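Local coordinates for chromosomal replication initiator protein DnaA (Thermotoga maritima, PDB 2Z4S) that binds ATP and the replication origin, where it probably assembles into a right-handed spiral filament to start chromosomal replication, at residues G211-L216 / S242-R247. Sequence-based numbering, arbitrary orientation.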
ATOM      1  N   GLY A 211     -20.639   4.665 -10.892  1.00 58.64           N
ATOM      2  CA  GLY A 211     -21.126   3.385 -11.366  1.00 59.65           C
ATOM      3  C   GLY A 211     -20.504   2.316 -10.485  1.00 60.86           C
ATOM      4  O   GLY A 211     -21.197   1.627  -9.719  1.00 59.53           O
ATOM      5  N   VAL A 212     -19.178   2.201 -10.586  1.00 72.25           N
ATOM      6  CA  VAL A 212     -18.404   1.247  -9.797  1.00 72.46           C
ATOM      7  C   VAL A 212     -18.677   1.436  -8.310  1.00 72.29           C
ATOM      8  O   VAL A 212     -18.858   0.460  -7.584  1.00 72.40           O
ATOM      9  CB  VAL A 212     -16.890   1.422 -10.023  1.00 95.11           C
ATOM     10  CG1 VAL A 212     -16.115   0.682  -8.940  1.00 97.03           C
ATOM     11  CG2 VAL A 212     -16.499   0.880 -11.387  1.00 96.21           C
ATOM     12  N   GLN A 213     -18.698   2.690  -7.864  1.00 67.95           N
ATOM     13  CA  GLN A 213     -18.949   2.985  -6.462  1.00 69.07           C
ATOM     14  C   GLN A 213     -20.131   2.187  -5.924  1.00 70.26           C
ATOM     15  O   GLN A 213     -20.052   1.565  -4.856  1.00 70.55           O
ATOM     16  CB  GLN A 213     -19.188   4.481  -6.270  1.00 69.87           C
ATOM     17  CG  GLN A 213     -17.921   5.307  -6.363  1.00 71.39           C
ATOM     18  CD  GLN A 213     -18.130   6.749  -5.948  1.00 72.85           C
ATOM     19  OE1 GLN A 213     -18.814   7.023  -4.961  1.00 74.80           O
ATOM     20  NE2 GLN A 213     -17.530   7.681  -6.688  1.00 72.33           N
ATOM     21  N   THR A 214     -21.226   2.187  -6.672  1.00 80.44           N
ATOM     22  CA  THR A 214     -22.413   1.456  -6.257  1.00 80.27           C
ATOM     23  C   THR A 214     -22.142  -0.037  -6.107  1.00 79.44           C
ATOM     24  O   THR A 214     -22.488  -0.630  -5.089  1.00 79.50           O
ATOM     25  CB  THR A 214     -23.557   1.662  -7.262  1.00 75.52           C
ATOM     26  OG1 THR A 214     -24.040   3.004  -7.153  1.00 75.77           O
ATOM     27  CG2 THR A 214     -24.692   0.690  -6.994  1.00 74.70           C
ATOM     28  N   GLU A 215     -21.529  -0.641  -7.122  1.00 66.79           N
ATOM     29  CA  GLU A 215     -21.231  -2.069  -7.097  1.00 66.43           C
ATOM     30  C   GLU A 215     -20.309  -2.415  -5.926  1.00 65.65           C
ATOM     31  O   GLU A 215     -20.520  -3.419  -5.238  1.00 64.93           O
ATOM     32  CB  GLU A 215     -20.592  -2.489  -8.431  1.00 78.50           C
ATOM     33  CG  GLU A 215     -20.233  -3.982  -8.579  1.00 80.65           C
ATOM     34  CD  GLU A 215     -21.418  -4.915  -8.370  1.00 82.16           C
ATOM     35  OE1 GLU A 215     -22.543  -4.557  -8.783  1.00 83.21           O
ATOM     36  OE2 GLU A 215     -21.219  -6.014  -7.803  1.00 82.81           O
ATOM     37  N   LEU A 216     -19.295  -1.576  -5.705  1.00 68.64           N
ATOM     38  CA  LEU A 216     -18.347  -1.790  -4.616  1.00 66.92           C
ATOM     39  C   LEU A 216     -19.160  -1.803  -3.336  1.00 67.32           C
ATOM     40  O   LEU A 216     -18.987  -2.685  -2.488  1.00 67.37           O
ATOM     41  CB  LEU A 216     -17.322  -0.652  -4.554  1.00 50.94           C
ATOM     42  CG  LEU A 216     -15.894  -0.937  -4.070  1.00 46.30           C
ATOM     43  CD1 LEU A 216     -15.266   0.368  -3.650  1.00 44.37           C
ATOM     44  CD2 LEU A 216     -15.892  -1.895  -2.919  1.00 44.30           C
ATOM     45  N   SER A 242     -13.755  13.378  -2.618  1.00 67.13           N
ATOM     46  CA  SER A 242     -14.685  14.081  -3.501  1.00 67.18           C
ATOM     47  C   SER A 242     -15.478  13.114  -4.382  1.00 68.97           C
ATOM     48  O   SER A 242     -14.981  12.042  -4.745  1.00 69.44           O
ATOM     49  CB  SER A 242     -13.925  15.050  -4.410  1.00 46.76           C
ATOM     50  OG  SER A 242     -13.616  14.442  -5.653  1.00 43.29           O
ATOM     51  N   GLU A 243     -16.704  13.515  -4.730  1.00 66.93           N
ATOM     52  CA  GLU A 243     -17.597  12.723  -5.579  1.00 66.70           C
ATOM     53  C   GLU A 243     -17.700  11.279  -5.097  1.00 66.44           C
ATOM     54  O   GLU A 243     -17.386  10.334  -5.827  1.00 66.63           O
ATOM     55  CB  GLU A 243     -17.118  12.768  -7.039  1.00 65.91           C
ATOM     56  CG  GLU A 243     -17.064  14.178  -7.609  1.00 67.46           C
ATOM     57  CD  GLU A 243     -16.654  14.228  -9.072  1.00 69.21           C
ATOM     58  OE1 GLU A 243     -17.330  13.596  -9.907  1.00 70.71           O
ATOM     59  OE2 GLU A 243     -15.658  14.911  -9.393  1.00 69.14           O
ATOM     60  N   PHE A 244     -18.152  11.117  -3.862  1.00 57.75           N
ATOM     61  CA  PHE A 244     -18.282   9.790  -3.289  1.00 58.49           C
ATOM     62  C   PHE A 244     -19.604   9.563  -2.547  1.00 58.90           C
ATOM     63  O   PHE A 244     -19.987  10.336  -1.661  1.00 58.70           O
ATOM     64  CB  PHE A 244     -17.102   9.519  -2.340  1.00 62.93           C
ATOM     65  CG  PHE A 244     -16.167   8.446  -2.824  1.00 60.69           C
ATOM     66  CD1 PHE A 244     -15.266   8.701  -3.848  1.00 60.67           C
ATOM     67  CD2 PHE A 244     -16.219   7.167  -2.276  1.00 59.99           C
ATOM     68  CE1 PHE A 244     -14.430   7.694  -4.322  1.00 60.81           C
ATOM     69  CE2 PHE A 244     -15.393   6.158  -2.739  1.00 58.88           C
ATOM     70  CZ  PHE A 244     -14.497   6.418  -3.763  1.00 59.51           C
ATOM     71  N   GLN A 245     -20.290   8.487  -2.909  1.00 63.24           N
ATOM     72  CA  GLN A 245     -21.549   8.139  -2.271  1.00 64.40           C
ATOM     73  C   GLN A 245     -21.398   8.049  -0.746  1.00 65.54           C
ATOM     74  O   GLN A 245     -20.712   7.171  -0.232  1.00 66.92           O
ATOM     75  CB  GLN A 245     -22.060   6.808  -2.835  1.00 57.76           C
ATOM     76  CG  GLN A 245     -22.498   6.901  -4.289  1.00 58.02           C
ATOM     77  CD  GLN A 245     -22.732   5.543  -4.940  1.00 58.78           C
ATOM     78  OE1 GLN A 245     -23.271   4.624  -4.320  1.00 57.04           O
ATOM     79  NE2 GLN A 245     -22.338   5.420  -6.208  1.00 59.35           N
ATOM     80  N   ASP A 246     -22.042   8.966  -0.032  1.00 58.22           N
ATOM     81  CA  ASP A 246     -22.002   8.996   1.426  1.00 58.87           C
ATOM     82  C   ASP A 246     -22.191   7.620   2.049  1.00 58.13           C
ATOM     83  O   ASP A 246     -21.647   7.332   3.113  1.00 57.25           O
ATOM     84  CB  ASP A 246     -23.100   9.911   1.963  1.00 85.64           C
ATOM     85  CG  ASP A 246     -23.083  11.280   1.324  1.00 88.53           C
ATOM     86  OD1 ASP A 246     -22.116  12.032   1.570  1.00 91.10           O
ATOM     87  OD2 ASP A 246     -24.034  11.599   0.574  1.00 88.59           O
ATOM     88  N   ARG A 247     -22.982   6.771   1.408  1.00 62.92           N
ATOM     89  CA  ARG A 247     -23.214   5.446   1.955  1.00 64.22           C
ATOM     90  C   ARG A 247     -21.948   4.612   1.922  1.00 64.12           C
ATOM     91  O   ARG A 247     -21.739   3.765   2.787  1.00 64.90           O
ATOM     92  CB  ARG A 247     -24.333   4.735   1.200  1.00 75.04           C
ATOM     93  CG  ARG A 247     -24.200   4.781  -0.297  1.00 77.64           C
ATOM     94  CD  ARG A 247     -25.269   3.918  -0.934  1.00 79.26           C
ATOM     95  NE  ARG A 247     -25.046   3.778  -2.366  1.00 80.46           N
ATOM     96  CZ  ARG A 247     -25.689   2.911  -3.135  1.00 80.19           C
ATOM     97  NH1 ARG A 247     -26.601   2.110  -2.602  1.00 80.53           N
ATOM     98  NH2 ARG A 247     -25.407   2.837  -4.430  1.00 80.53           N
TER
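The loop leading into helix 246-253 is held to helix 210-224 of the AAA+ domain largely by one glutamine, whose side-chain amide pairs with the loop backbone. At Glu243 the backbone does the work: its O accepts a hydrogen bond from Gln213 NE2 at 2.8 Å, nearly in the plane of that amide, and the same NE2 also donates to Leu206 O. Phe244 follows, its ring stacked on the Gln213 amide, the two planes 20° apart and OE1 lying 3.6 Å above one face toward the rim; Leu206, Val249 and Phe252 also touch this ring. Gln245, the N-cap residue, sends its backbone N almost along the C=O axis of Gln213 to OE1 (2.9 Å), so one extended glutamine reads an acceptor and a donor two residues apart. The extended Gln245 side chain reaches to helix 210-224, NE2 donating to Thr214 OG1 at 3.1 Å while lying against CB of Gln213. Arg247 then grips Gln245 OE1 side-on through NE and NH2, each at 2.8 Å, NE in the plane of the carbonyl and NH2 above it, and its guanidinium also makes a cation-pi contact with Phe217. An alanine in place of Gln245 would remove the amide that joins Thr214 to Arg247 and would probably leave the guanidinium less firmly placed. The chemistry implies a join made mainly by amide hydrogen bonds, with the Arg247 charge probably polarising the Gln245 carboxamide and strengthening its NE2 as a donor.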